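PDB 6OYC: glycosylation Associate Protein 1 from Streptococcus agalactiae serotype V, which probably acts in the accessory Sec system as part of a complex with two partner Gap proteins, supporting glycosylation and secretion of a surface glycoprotein. Local coordinates for residues Ile157-Tyr160 with Ala166-Asp169; Glu11-Tyr16 with Met179-Arg184; Ser75-Ile80 with Gln168-Pro173; Lys122-Glu127 with Leu131-Tyr136. All blocks are in the same frame, centred on the assembly; numbering follows the deposited sequence.

Interaction 1 of 4, residues Ile157-Tyr160 with Ala166-Asp169; sequences ILYY and AYQD
Residues Ile157-Tyr160 and Ala166-Asp169 pair as the two arms of an antiparallel beta hairpin, adjacent strands of the large antiparallel sheet. Ile157 and Asp169 form a hydrogen-bonded pair, with Ile157 N giving to Asp169 O at 3.0 Å and Asp169 N to Ile157 O at 2.9 Å. Leu158 and Gln168 make the non-hydrogen-bonded pair that follows. Next, Tyr159 N reaches Tyr167 O at 2.8 Å. A classic beta bulge then interrupts the ladder: Ala166 and Tyr167 both face Tyr159, whose O takes a bond from Ala166 N at 2.9 Å and only a weak one from Tyr167 N. The tyrosines meet on the face that also carries Ile157 and Asp169. A chi1 of 54° turns the end of Tyr167 toward Tyr159: Tyr167 CE1 is 3.3 Å from Tyr159 CD1, and Tyr159 CB sits over the Tyr167 ring in a CH-pi contact; the ring planes are 33° apart. Ile157 CG2 lies over one face of the Tyr159 ring, opposite Tyr167 OH. Across the sheet, the bent Gln168 side chain lays its amide against Leu158, Gln168 OE1 3.4 Å from Leu158 CD1, while its polar ends bind Arg13, Tyr16 and Ser156. A water joins Tyr159 OH to Asp169 OD2, to which it donates. Because Arg180 and Arg177 also hold that carboxylate, its charge is probably well balanced and the phenol is tied into a polar network.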
loop_
_atom_site.group_PDB
_atom_site.type_symbol
_atom_site.label_atom_id
_atom_site.label_comp_id
_atom_site.label_asym_id
_atom_site.label_seq_id
_atom_site.Cartn_x
_atom_site.Cartn_y
_atom_site.Cartn_z
ATOM N N ILE A 157 20.552 -13.858 -0.727
ATOM C CA ILE A 157 21.682 -12.999 -0.367
ATOM C C ILE A 157 22.018 -12.129 -1.562
ATOM O O ILE A 157 22.224 -12.642 -2.667
ATOM C CB ILE A 157 22.943 -13.783 0.037
ATOM C CG1 ILE A 157 22.672 -14.754 1.172
ATOM C CG2 ILE A 157 24.047 -12.834 0.441
ATOM C CD1 ILE A 157 23.805 -15.736 1.335
ATOM N N LEU A 158 22.105 -10.825 -1.336
ATOM C CA LEU A 158 22.472 -9.865 -2.368
ATOM C C LEU A 158 23.934 -9.489 -2.135
ATOM O O LEU A 158 24.264 -8.893 -1.107
ATOM C CB LEU A 158 21.552 -8.639 -2.307
ATOM C CG LEU A 158 21.385 -7.831 -3.601
ATOM C CD1 LEU A 158 20.234 -6.817 -3.533
ATOM C CD2 LEU A 158 22.702 -7.137 -3.968
ATOM N N TYR A 159 24.806 -9.832 -3.080
ATOM C CA TYR A 159 26.230 -9.551 -2.934
ATOM C C TYR A 159 26.601 -8.252 -3.623
ATOM O O TYR A 159 26.040 -7.894 -4.662
ATOM C CB TYR A 159 27.084 -10.680 -3.515
ATOM C CG TYR A 159 26.995 -11.962 -2.732
ATOM C CD1 TYR A 159 25.990 -12.874 -2.999
ATOM C CD2 TYR A 159 27.905 -12.247 -1.706
ATOM C CE1 TYR A 159 25.896 -14.045 -2.292
ATOM C CE2 TYR A 159 27.824 -13.435 -0.987
ATOM C CZ TYR A 159 26.811 -14.321 -1.286
ATOM O OH TYR A 159 26.694 -15.493 -0.598
ATOM N N TYR A 160 27.582 -7.564 -3.049
ATOM C CA TYR A 160 28.053 -6.287 -3.558
ATOM C C TYR A 160 29.533 -6.378 -3.885
ATOM O O TYR A 160 30.266 -7.166 -3.287
ATOM C CB TYR A 160 27.841 -5.154 -2.523
ATOM C CG TYR A 160 26.405 -4.905 -2.158
ATOM C CD1 TYR A 160 25.775 -5.660 -1.176
ATOM C CD2 TYR A 160 25.673 -3.910 -2.791
ATOM C CE1 TYR A 160 24.435 -5.428 -0.835
ATOM C CE2 TYR A 160 24.338 -3.677 -2.468
ATOM C CZ TYR A 160 23.729 -4.433 -1.486
ATOM O OH TYR A 160 22.412 -4.193 -1.158
ATOM N N ALA A 166 26.077 -6.566 -7.270
ATOM C CA ALA A 166 26.708 -7.503 -8.180
ATOM C C ALA A 166 25.731 -8.590 -8.624
ATOM O O ALA A 166 25.408 -8.668 -9.808
ATOM C CB ALA A 166 27.957 -8.089 -7.511
ATOM N N TYR A 167 25.209 -9.401 -7.698
ATOM C CA TYR A 167 24.245 -10.450 -8.028
ATOM C C TYR A 167 23.526 -10.908 -6.759
ATOM O O TYR A 167 23.967 -10.653 -5.634
ATOM C CB TYR A 167 24.923 -11.648 -8.706
ATOM C CG TYR A 167 26.079 -12.209 -7.893
ATOM C CD1 TYR A 167 25.865 -13.120 -6.865
ATOM C CD2 TYR A 167 27.377 -11.811 -8.140
ATOM C CE1 TYR A 167 26.906 -13.616 -6.124
ATOM C CE2 TYR A 167 28.432 -12.305 -7.391
ATOM C CZ TYR A 167 28.192 -13.200 -6.393
ATOM O OH TYR A 167 29.246 -13.684 -5.660
ATOM N N GLN A 168 22.442 -11.649 -6.966
ATOM C CA GLN A 168 21.583 -12.121 -5.891
ATOM C C GLN A 168 21.417 -13.632 -6.000
ATOM O O GLN A 168 20.989 -14.139 -7.046
ATOM C CB GLN A 168 20.208 -11.437 -5.943
ATOM C CG GLN A 168 19.403 -11.626 -4.669
ATOM C CD GLN A 168 18.680 -10.346 -4.240
ATOM O OE1 GLN A 168 18.523 -9.408 -5.030
ATOM N NE2 GLN A 168 18.233 -10.314 -2.986
ATOM N N ASP A 169 21.748 -14.345 -4.925
ATOM C CA ASP A 169 21.554 -15.790 -4.855
ATOM C C ASP A 169 20.240 -16.093 -4.141
ATOM O O ASP A 169 20.063 -15.701 -2.984
ATOM C CB ASP A 169 22.727 -16.455 -4.137
ATOM C CG ASP A 169 23.988 -16.431 -4.969
ATOM O OD1 ASP A 169 23.900 -15.943 -6.121
ATOM O OD2 ASP A 169 25.053 -16.897 -4.490
HETATM O O HOH W 1 25.609 -17.434 -1.902
#

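Interaction 2 of 4, residues Glu11-Tyr16 with Met179-Arg184; sequences ENRTWY and MREYLR
Glu181 OE1 accepts from Arg13 NH2 at 2.8 Å, in a salt bridge that ties the loop after strand 2-5 to strand 177-182 of the antiparallel sheet; Tyr170 OH is a second partner of this oxygen. The two side chains approach from opposite directions. OE1 lies almost in the guanidinium plane, at its edge, but the bond comes to the carboxylate from 54° out of its plane, and the two flat groups are turned 62° to each other, so this is not a flat two-pronged pairing. A water makes the second link, accepting from Arg13 NE at 2.8 Å and donating to Glu181 OE2. Arg13 gets this far by an extended chain: CG is anti to the backbone N (chi1 -169°), and the run to NE is straight. The same NH2 group also binds Gln168 OE1, which should help fix the rotation of the guanidinium. A type I turn from Arg13 to Tyr16 places the Tyr16 ring against one guanidinium face. Both faces are covered close to the centre: Leu183 CD2 lies 3.6 Å from Arg13 CZ on one, and Tyr16 CD1 sits on the opposite one.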
loop_
_atom_site.group_PDB
_atom_site.type_symbol
_atom_site.label_atom_id
_atom_site.label_comp_id
_atom_site.label_asym_id
_atom_site.label_seq_id
_atom_site.Cartn_x
_atom_site.Cartn_y
_atom_site.Cartn_z
ATOM N N GLU A 11 9.270 -0.388 -7.666
ATOM C CA GLU A 11 9.391 0.681 -8.655
ATOM C C GLU A 11 10.726 0.643 -9.388
ATOM O O GLU A 11 10.797 0.961 -10.579
ATOM C CB GLU A 11 9.241 2.035 -7.959
ATOM C CG GLU A 11 8.242 2.970 -8.583
ATOM C CD GLU A 11 8.085 4.247 -7.783
ATOM O OE1 GLU A 11 9.000 4.602 -6.996
ATOM O OE2 GLU A 11 7.031 4.892 -7.939
ATOM N N ASN A 12 11.805 0.323 -8.687
ATOM C CA ASN A 12 13.136 0.417 -9.266
ATOM C C ASN A 12 13.688 -0.921 -9.722
ATOM O O ASN A 12 14.778 -0.960 -10.294
ATOM C CB ASN A 12 14.070 1.081 -8.259
ATOM C CG ASN A 12 13.569 2.452 -7.870
ATOM O OD1 ASN A 12 13.287 3.275 -8.746
ATOM N ND2 ASN A 12 13.399 2.693 -6.571
ATOM N N ARG A 13 12.943 -2.001 -9.523
ATOM C CA ARG A 13 13.384 -3.340 -9.884
ATOM C C ARG A 13 12.124 -4.207 -9.888
ATOM O O ARG A 13 11.767 -4.803 -8.864
ATOM C CB ARG A 13 14.451 -3.826 -8.886
ATOM C CG ARG A 13 15.206 -5.092 -9.273
ATOM C CD ARG A 13 16.132 -5.543 -8.125
ATOM N NE ARG A 13 16.431 -6.974 -8.190
ATOM C CZ ARG A 13 17.148 -7.639 -7.282
ATOM N NH1 ARG A 13 17.640 -6.994 -6.231
ATOM N NH2 ARG A 13 17.344 -8.963 -7.408
ATOM N N THR A 14 11.452 -4.254 -11.042
ATOM C CA THR A 14 10.051 -4.658 -11.121
ATOM C C THR A 14 9.764 -5.934 -10.345
ATOM O O THR A 14 8.816 -5.991 -9.554
ATOM C CB THR A 14 9.637 -4.852 -12.587
ATOM O OG1 THR A 14 9.767 -3.616 -13.277
ATOM C CG2 THR A 14 8.176 -5.331 -12.709
ATOM N N TRP A 15 10.550 -6.979 -10.579
ATOM C CA TRP A 15 10.193 -8.313 -10.113
ATOM C C TRP A 15 10.701 -8.600 -8.714
ATOM O O TRP A 15 10.622 -9.746 -8.262
ATOM C CB TRP A 15 10.694 -9.360 -11.123
ATOM C CG TRP A 15 10.301 -8.961 -12.536
ATOM C CD1 TRP A 15 11.117 -8.433 -13.506
ATOM C CD2 TRP A 15 8.984 -9.007 -13.112
ATOM N NE1 TRP A 15 10.395 -8.159 -14.642
ATOM C CE2 TRP A 15 9.084 -8.498 -14.429
ATOM C CE3 TRP A 15 7.734 -9.437 -12.648
ATOM C CZ2 TRP A 15 7.980 -8.395 -15.278
ATOM C CZ3 TRP A 15 6.634 -9.338 -13.496
ATOM C CH2 TRP A 15 6.767 -8.819 -14.795
ATOM N N TYR A 16 11.198 -7.582 -8.011
ATOM C CA TYR A 16 11.833 -7.729 -6.712
ATOM C C TYR A 16 10.831 -7.455 -5.578
ATOM O O TYR A 16 9.646 -7.202 -5.803
ATOM C CB TYR A 16 13.056 -6.798 -6.625
ATOM C CG TYR A 16 14.011 -7.097 -5.478
ATOM C CD1 TYR A 16 14.610 -8.349 -5.358
ATOM C CD2 TYR A 16 14.290 -6.140 -4.507
ATOM C CE1 TYR A 16 15.472 -8.642 -4.311
ATOM C CE2 TYR A 16 15.160 -6.420 -3.462
ATOM C CZ TYR A 16 15.746 -7.678 -3.382
ATOM O OH TYR A 16 16.591 -7.982 -2.363
ATOM N N MET A 179 19.068 -20.303 -7.855
ATOM C CA MET A 179 19.458 -19.515 -9.016
ATOM C C MET A 179 20.192 -18.269 -8.552
ATOM O O MET A 179 20.029 -17.813 -7.415
ATOM C CB MET A 179 18.250 -19.132 -9.878
ATOM C CG MET A 179 17.290 -18.217 -9.156
ATOM S SD MET A 179 15.864 -17.721 -10.099
ATOM C CE MET A 179 14.984 -16.777 -8.864
ATOM N N ARG A 180 21.008 -17.731 -9.451
ATOM C CA ARG A 180 21.702 -16.468 -9.248
ATOM C C ARG A 180 21.260 -15.474 -10.315
ATOM O O ARG A 180 21.247 -15.805 -11.507
ATOM C CB ARG A 180 23.216 -16.661 -9.294
ATOM C CG ARG A 180 23.988 -15.365 -9.478
ATOM C CD ARG A 180 25.488 -15.604 -9.364
ATOM N NE ARG A 180 25.809 -16.393 -8.182
ATOM C CZ ARG A 180 27.046 -16.672 -7.794
ATOM N NH1 ARG A 180 28.075 -16.209 -8.494
ATOM N NH2 ARG A 180 27.255 -17.395 -6.700
ATOM N N GLU A 181 20.884 -14.273 -9.883
ATOM C CA GLU A 181 20.438 -13.188 -10.753
ATOM C C GLU A 181 21.468 -12.074 -10.677
ATOM O O GLU A 181 21.685 -11.511 -9.600
ATOM C CB GLU A 181 19.060 -12.650 -10.332
ATOM C CG GLU A 181 18.578 -11.445 -11.158
ATOM C CD GLU A 181 17.366 -10.710 -10.553
ATOM O OE1 GLU A 181 16.997 -10.921 -9.367
ATOM O OE2 GLU A 181 16.766 -9.909 -11.285
ATOM N N TYR A 182 22.095 -11.759 -11.809
ATOM C CA TYR A 182 23.095 -10.704 -11.858
ATOM C C TYR A 182 22.429 -9.331 -11.891
ATOM O O TYR A 182 21.302 -9.176 -12.376
ATOM C CB TYR A 182 24.029 -10.912 -13.064
ATOM C CG TYR A 182 25.063 -12.001 -12.797
ATOM C CD1 TYR A 182 24.729 -13.345 -12.923
ATOM C CD2 TYR A 182 26.351 -11.680 -12.370
ATOM C CE1 TYR A 182 25.660 -14.355 -12.665
ATOM C CE2 TYR A 182 27.291 -12.671 -12.101
ATOM C CZ TYR A 182 26.935 -14.009 -12.251
ATOM O OH TYR A 182 27.854 -14.998 -11.980
ATOM N N LEU A 183 23.151 -8.320 -11.366
ATOM C CA LEU A 183 22.593 -7.002 -11.065
ATOM C C LEU A 183 23.465 -5.861 -11.579
ATOM O O LEU A 183 23.352 -4.739 -11.089
ATOM C CB LEU A 183 22.389 -6.836 -9.551
ATOM C CG LEU A 183 21.486 -7.855 -8.842
ATOM C CD1 LEU A 183 21.493 -7.623 -7.331
ATOM C CD2 LEU A 183 20.051 -7.832 -9.413
ATOM N N ARG A 184 24.344 -6.114 -12.537
ATOM C CA ARG A 184 25.228 -5.068 -13.031
ATOM C C ARG A 184 24.644 -4.401 -14.264
ATOM O O ARG A 184 23.731 -4.920 -14.904
ATOM C CB ARG A 184 26.597 -5.645 -13.364
ATOM C CG ARG A 184 27.345 -6.080 -12.132
ATOM C CD ARG A 184 28.184 -7.298 -12.418
ATOM N NE ARG A 184 29.128 -7.588 -11.343
ATOM C CZ ARG A 184 29.679 -8.782 -11.165
ATOM N NH1 ARG A 184 29.379 -9.775 -11.997
ATOM N NH2 ARG A 184 30.523 -8.984 -10.161
HETATM O O HOH W 2 14.986 -8.667 -9.960
#

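Interaction 3 of 4, residues Ser75-Ile80 with Gln168-Pro173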
loop_
_atom_site.group_PDB
_atom_site.type_symbol
_atom_site.label_atom_id
_atom_site.label_comp_id
_atom_site.label_asym_id
_atom_site.label_seq_id
_atom_site.Cartn_x
_atom_site.Cartn_y
_atom_site.Cartn_z
ATOM N N SER A 75 2.856 -18.355 -5.555
ATOM C CA SER A 75 3.982 -17.443 -5.698
ATOM C C SER A 75 4.995 -18.069 -6.641
ATOM O O SER A 75 5.560 -19.124 -6.341
ATOM C CB SER A 75 4.628 -17.127 -4.347
ATOM O OG SER A 75 5.944 -16.647 -4.541
ATOM N N VAL A 76 5.216 -17.417 -7.778
ATOM C CA VAL A 76 6.210 -17.886 -8.736
ATOM C C VAL A 76 7.543 -18.164 -8.033
ATOM O O VAL A 76 8.169 -19.213 -8.229
ATOM C CB VAL A 76 6.364 -16.859 -9.874
ATOM C CG1 VAL A 76 7.641 -17.078 -10.623
ATOM C CG2 VAL A 76 5.172 -16.889 -10.805
ATOM N N PHE A 77 7.991 -17.234 -7.194
ATOM C CA PHE A 77 9.312 -17.390 -6.586
ATOM C C PHE A 77 9.325 -18.485 -5.531
ATOM O O PHE A 77 10.331 -19.181 -5.389
ATOM C CB PHE A 77 9.800 -16.063 -5.997
ATOM C CG PHE A 77 10.470 -15.183 -7.018
ATOM C CD1 PHE A 77 9.704 -14.493 -7.958
ATOM C CD2 PHE A 77 11.857 -15.084 -7.069
ATOM C CE1 PHE A 77 10.300 -13.685 -8.901
ATOM C CE2 PHE A 77 12.464 -14.278 -8.014
ATOM C CZ PHE A 77 11.684 -13.583 -8.942
ATOM N N ASP A 78 8.231 -18.647 -4.776
ATOM C CA ASP A 78 8.091 -19.797 -3.882
ATOM C C ASP A 78 8.281 -21.111 -4.647
ATOM O O ASP A 78 8.985 -22.021 -4.193
ATOM C CB ASP A 78 6.715 -19.769 -3.205
ATOM C CG ASP A 78 6.667 -18.860 -1.967
ATOM O OD1 ASP A 78 7.503 -17.943 -1.805
ATOM O OD2 ASP A 78 5.760 -19.067 -1.149
ATOM N N ASP A 79 7.644 -21.218 -5.811
ATOM C CA ASP A 79 7.790 -22.382 -6.685
ATOM C C ASP A 79 9.244 -22.573 -7.113
ATOM O O ASP A 79 9.837 -23.637 -6.913
ATOM C CB ASP A 79 6.879 -22.171 -7.896
ATOM C CG ASP A 79 6.798 -23.379 -8.817
ATOM O OD1 ASP A 79 7.595 -24.326 -8.688
ATOM O OD2 ASP A 79 5.913 -23.356 -9.697
ATOM N N ILE A 80 9.830 -21.542 -7.718
ATOM C CA ILE A 80 11.239 -21.587 -8.097
ATOM C C ILE A 80 12.099 -22.061 -6.934
ATOM O O ILE A 80 12.897 -22.994 -7.068
ATOM C CB ILE A 80 11.691 -20.206 -8.591
ATOM C CG1 ILE A 80 10.901 -19.825 -9.836
ATOM C CG2 ILE A 80 13.202 -20.179 -8.827
ATOM C CD1 ILE A 80 11.232 -18.445 -10.334
ATOM N N GLN A 168 22.442 -11.649 -6.966
ATOM C CA GLN A 168 21.583 -12.121 -5.891
ATOM C C GLN A 168 21.417 -13.632 -6.000
ATOM O O GLN A 168 20.989 -14.139 -7.046
ATOM C CB GLN A 168 20.208 -11.437 -5.943
ATOM C CG GLN A 168 19.403 -11.626 -4.669
ATOM C CD GLN A 168 18.680 -10.346 -4.240
ATOM O OE1 GLN A 168 18.523 -9.408 -5.030
ATOM N NE2 GLN A 168 18.233 -10.314 -2.986
ATOM N N ASP A 169 21.748 -14.345 -4.925
ATOM C CA ASP A 169 21.554 -15.790 -4.855
ATOM C C ASP A 169 20.240 -16.093 -4.141
ATOM O O ASP A 169 20.063 -15.701 -2.984
ATOM C CB ASP A 169 22.727 -16.455 -4.137
ATOM C CG ASP A 169 23.988 -16.431 -4.969
ATOM O OD1 ASP A 169 23.900 -15.943 -6.121
ATOM O OD2 ASP A 169 25.053 -16.897 -4.490
ATOM N N TYR A 170 19.324 -16.785 -4.821
ATOM C CA TYR A 170 18.053 -17.162 -4.220
ATOM C C TYR A 170 18.149 -18.593 -3.727
ATOM O O TYR A 170 18.593 -19.479 -4.466
ATOM C CB TYR A 170 16.893 -17.044 -5.202
ATOM C CG TYR A 170 16.597 -15.667 -5.750
ATOM C CD1 TYR A 170 17.421 -15.090 -6.721
ATOM C CD2 TYR A 170 15.453 -14.966 -5.347
ATOM C CE1 TYR A 170 17.129 -13.835 -7.257
ATOM C CE2 TYR A 170 15.150 -13.699 -5.872
ATOM C CZ TYR A 170 15.994 -13.146 -6.830
ATOM O OH TYR A 170 15.704 -11.919 -7.378
ATOM N N LEU A 171 17.705 -18.822 -2.498
ATOM C CA LEU A 171 17.968 -20.062 -1.786
ATOM C C LEU A 171 16.674 -20.814 -1.517
ATOM O O LEU A 171 15.589 -20.227 -1.464
ATOM C CB LEU A 171 18.698 -19.792 -0.459
ATOM C CG LEU A 171 19.974 -18.923 -0.503
ATOM C CD1 LEU A 171 20.662 -18.797 0.856
ATOM C CD2 LEU A 171 20.965 -19.459 -1.522
ATOM N N ALA A 172 16.812 -22.140 -1.366
ATOM C CA ALA A 172 15.796 -22.980 -0.743
ATOM C C ALA A 172 15.990 -22.969 0.774
ATOM O O ALA A 172 17.045 -22.548 1.266
ATOM C CB ALA A 172 15.889 -24.407 -1.289
ATOM N N PRO A 173 14.984 -23.403 1.544
ATOM C CA PRO A 173 15.134 -23.386 3.018
ATOM C C PRO A 173 16.279 -24.246 3.528
ATOM O O PRO A 173 16.744 -24.034 4.656
ATOM C CB PRO A 173 13.772 -23.895 3.526
ATOM C CG PRO A 173 12.803 -23.537 2.410
ATOM C CD PRO A 173 13.596 -23.699 1.123
#
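Phe77, near the start of the short helix 76-80, touches Tyr170 of strand 164-171 ring against ring. The closest atoms are Phe77 CE2 and Tyr170 CE2, 3.5 Å apart, with Phe77 CD2 3.8 Å from the same tyrosine carbon. With the planes at 40° and the centroids 5.5 Å apart, the pair is oblique. Both side chains start out toward the opposite segment, and in both CG is anti to the carbonyl carbon, which puts each ring beside its own backbone N; chi1 is -85° for Phe77 and -62° for Tyr170. The hydroxyl of Tyr170 bonds to Glu181 OE1, while Tyr55 packs edge-to-face with the tyrosine ring. Met179, Ile208 and Ile212 add to the apolar surroundings of Phe77. Ser75 is the N-cap of the helix that carries Phe77: its OG accepts from Asp78 N at 3.0 Å in a nearly straight bond. The buried aromatic pair is helix-on-sheet packing, setting helix 76-80, which directly follows edge strand 73-75 of the seven-stranded parallel sheet, against strand 164-171 of the antiparallel sheet.

Interaction 4 of 4, residues Lys122-Glu127 with Leu131-Tyr136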
loop_
_atom_site.group_PDB
_atom_site.type_symbol
_atom_site.label_atom_id
_atom_site.label_comp_id
_atom_site.label_asym_id
_atom_site.label_seq_id
_atom_site.Cartn_x
_atom_site.Cartn_y
_atom_site.Cartn_z
ATOM N N LYS A 122 23.951 -4.006 10.039
ATOM C CA LYS A 122 22.774 -3.238 10.416
ATOM C C LYS A 122 21.565 -4.152 10.310
ATOM O O LYS A 122 21.366 -4.805 9.287
ATOM C CB LYS A 122 22.599 -2.016 9.538
ATOM C CG LYS A 122 23.753 -1.083 9.583
ATOM C CD LYS A 122 23.413 0.264 8.951
ATOM C CE LYS A 122 24.680 1.123 8.800
ATOM N NZ LYS A 122 24.412 2.602 8.607
ATOM N N VAL A 123 20.779 -4.218 11.373
ATOM C CA VAL A 123 19.668 -5.150 11.469
ATOM C C VAL A 123 18.385 -4.367 11.274
ATOM O O VAL A 123 18.180 -3.349 11.938
ATOM C CB VAL A 123 19.684 -5.880 12.820
ATOM C CG1 VAL A 123 18.484 -6.799 12.940
ATOM C CG2 VAL A 123 21.008 -6.646 12.973
ATOM N N GLN A 124 17.529 -4.830 10.363
ATOM C CA GLN A 124 16.309 -4.114 10.010
ATOM C C GLN A 124 15.093 -4.959 10.339
ATOM O O GLN A 124 15.102 -6.186 10.152
ATOM C CB GLN A 124 16.289 -3.728 8.532
ATOM C CG GLN A 124 17.257 -2.572 8.199
ATOM C CD GLN A 124 16.628 -1.214 8.421
ATOM O OE1 GLN A 124 15.498 -1.117 8.922
ATOM N NE2 GLN A 124 17.341 -0.149 8.033
ATOM N N PHE A 125 14.041 -4.289 10.820
ATOM C CA PHE A 125 12.820 -4.951 11.249
ATOM C C PHE A 125 11.637 -4.491 10.405
ATOM O O PHE A 125 11.582 -3.346 9.949
ATOM C CB PHE A 125 12.558 -4.701 12.745
ATOM C CG PHE A 125 13.717 -5.092 13.619
ATOM C CD1 PHE A 125 14.745 -4.190 13.885
ATOM C CD2 PHE A 125 13.816 -6.372 14.119
ATOM C CE1 PHE A 125 15.837 -4.556 14.670
ATOM C CE2 PHE A 125 14.887 -6.740 14.909
ATOM C CZ PHE A 125 15.901 -5.823 15.182
ATOM N N GLY A 126 10.699 -5.410 10.182
ATOM C CA GLY A 126 9.518 -5.113 9.407
ATOM C C GLY A 126 8.473 -4.323 10.181
ATOM O O GLY A 126 8.603 -4.023 11.371
ATOM N N GLU A 127 7.398 -3.997 9.461
ATOM C CA GLU A 127 6.249 -3.350 10.073
ATOM C C GLU A 127 5.714 -4.175 11.240
ATOM O O GLU A 127 5.305 -3.620 12.265
ATOM C CB GLU A 127 5.161 -3.126 9.017
ATOM C CG GLU A 127 4.030 -2.204 9.459
ATOM C CD GLU A 127 2.979 -2.010 8.370
ATOM O OE1 GLU A 127 3.374 -1.854 7.191
ATOM O OE2 GLU A 127 1.763 -2.006 8.694
ATOM N N LEU A 131 12.369 -9.790 11.763
ATOM C CA LEU A 131 13.625 -9.572 11.056
ATOM C C LEU A 131 13.406 -9.718 9.546
ATOM O O LEU A 131 12.973 -10.777 9.070
ATOM C CB LEU A 131 14.674 -10.575 11.549
ATOM C CG LEU A 131 15.992 -10.573 10.781
ATOM C CD1 LEU A 131 16.787 -9.321 11.160
ATOM C CD2 LEU A 131 16.781 -11.827 11.079
ATOM N N THR A 132 13.689 -8.651 8.795
ATOM C CA THR A 132 13.546 -8.664 7.342
ATOM C C THR A 132 14.886 -8.793 6.627
ATOM O O THR A 132 15.043 -9.647 5.743
ATOM C CB THR A 132 12.837 -7.396 6.853
ATOM O OG1 THR A 132 13.427 -6.246 7.479
ATOM C CG2 THR A 132 11.352 -7.456 7.190
ATOM N N HIS A 133 15.862 -7.968 6.978
ATOM C CA HIS A 133 17.152 -8.137 6.330
ATOM C C HIS A 133 18.274 -7.648 7.234
ATOM O O HIS A 133 18.063 -6.848 8.152
ATOM C CB HIS A 133 17.199 -7.451 4.949
ATOM C CG HIS A 133 17.070 -5.957 4.980
ATOM N ND1 HIS A 133 15.855 -5.306 4.871
ATOM C CD2 HIS A 133 18.013 -4.985 5.014
ATOM C CE1 HIS A 133 16.054 -4.001 4.872
ATOM N NE2 HIS A 133 17.356 -3.778 4.950
ATOM N N ILE A 134 19.472 -8.173 6.970
ATOM C CA ILE A 134 20.696 -7.697 7.598
ATOM C C ILE A 134 21.664 -7.230 6.511
ATOM O O ILE A 134 22.011 -8.002 5.599
ATOM C CB ILE A 134 21.345 -8.777 8.469
ATOM C CG1 ILE A 134 20.411 -9.188 9.606
ATOM C CG2 ILE A 134 22.687 -8.297 8.966
ATOM C CD1 ILE A 134 20.804 -10.505 10.224
ATOM N N ASP A 135 22.104 -5.966 6.615
ATOM C CA ASP A 135 23.199 -5.463 5.796
ATOM C C ASP A 135 24.502 -5.841 6.481
ATOM O O ASP A 135 24.746 -5.435 7.620
ATOM C CB ASP A 135 23.121 -3.950 5.618
ATOM C CG ASP A 135 21.938 -3.515 4.759
ATOM O OD1 ASP A 135 21.313 -4.368 4.079
ATOM O OD2 ASP A 135 21.631 -2.302 4.785
ATOM N N TYR A 136 25.322 -6.631 5.805
ATOM C CA TYR A 136 26.546 -7.155 6.385
ATOM C C TYR A 136 27.724 -6.435 5.744
ATOM O O TYR A 136 27.768 -6.273 4.520
ATOM C CB TYR A 136 26.630 -8.667 6.182
ATOM C CG TYR A 136 27.506 -9.355 7.189
ATOM C CD1 TYR A 136 28.882 -9.433 7.004
ATOM C CD2 TYR A 136 26.961 -9.935 8.324
ATOM C CE1 TYR A 136 29.686 -10.061 7.929
ATOM C CE2 TYR A 136 27.756 -10.580 9.250
ATOM C CZ TYR A 136 29.114 -10.639 9.055
ATOM O OH TYR A 136 29.899 -11.283 9.987
HETATM O O HOH W 3 12.109 -3.861 6.623
#
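Strands 118-125 and 131-138 run antiparallel here; the axes of segments 122-125 and 131-136 come within 4.9 Å, with 157° between their directions. Lys122 and Asp135 form a hydrogen-bonded pair, Lys122 N to Asp135 O at 2.9 Å and Asp135 N to Lys122 O at 3.0 Å. Further on, Gln124 N meets His133 O at 3.0 Å, and Thr132 N gives to Gln124 O at 3.1 Å. Among the side chains, Gln124 and His133 lie alongside each other, pointing the same way. His133 CG stands between its backbone N and carbonyl carbon (chi1 65°), which brings the imidazole alongside Gln124: Gln124 CB is 3.8 Å from the His133 ring centroid, over its face in a CH-pi contact, and Gln124 CG lies 3.5 Å from His133 NE2. The glutamine then bends at chi2 (-86°), and its NE2 binds Tyr23 OH. On the other face, Val123 CG1 packs on Leu131 CD1 at 3.5 Å, the two side chains crossing at about a right angle, and Val123 CG2 lies near Ile134 CG1. A water is bound at Thr132 OG1, whose methyl CG2 rests against Gly126. Asp135 is paired with Lys145 of strand 141-148. Val123, Phe125, Leu131 and Ile134 thus share one face, Lys122, Gln124, His133 and Asp135 the other. The antiparallel ladder and short connection make this a beta hairpin within the meander of the antiparallel sheet.

How the interactions relate
All four contacts reach one antiparallel sheet, whose strands follow each other in chain order as a meander. Interaction 4, the early hairpin, precedes interaction 1, a later one, their centres about 16 Å apart with no direct touch; in the chain it falls between the two segments of interaction 2 and also between those of interaction 3. Interactions 1 and 3 share strand 164-171, and strand 177-182 of interaction 2 is its sheet neighbour. The centres of interactions 2 and 3 lie about 13 Å apart. Interactions 1 and 2, about 10 Å apart, touch through Gln168 and Arg13. Local hairpins thus build the sheet, while loop 11-16 and helix 76-80 fasten it to the seven-stranded parallel sheet that includes strands 2-5 and 73-75.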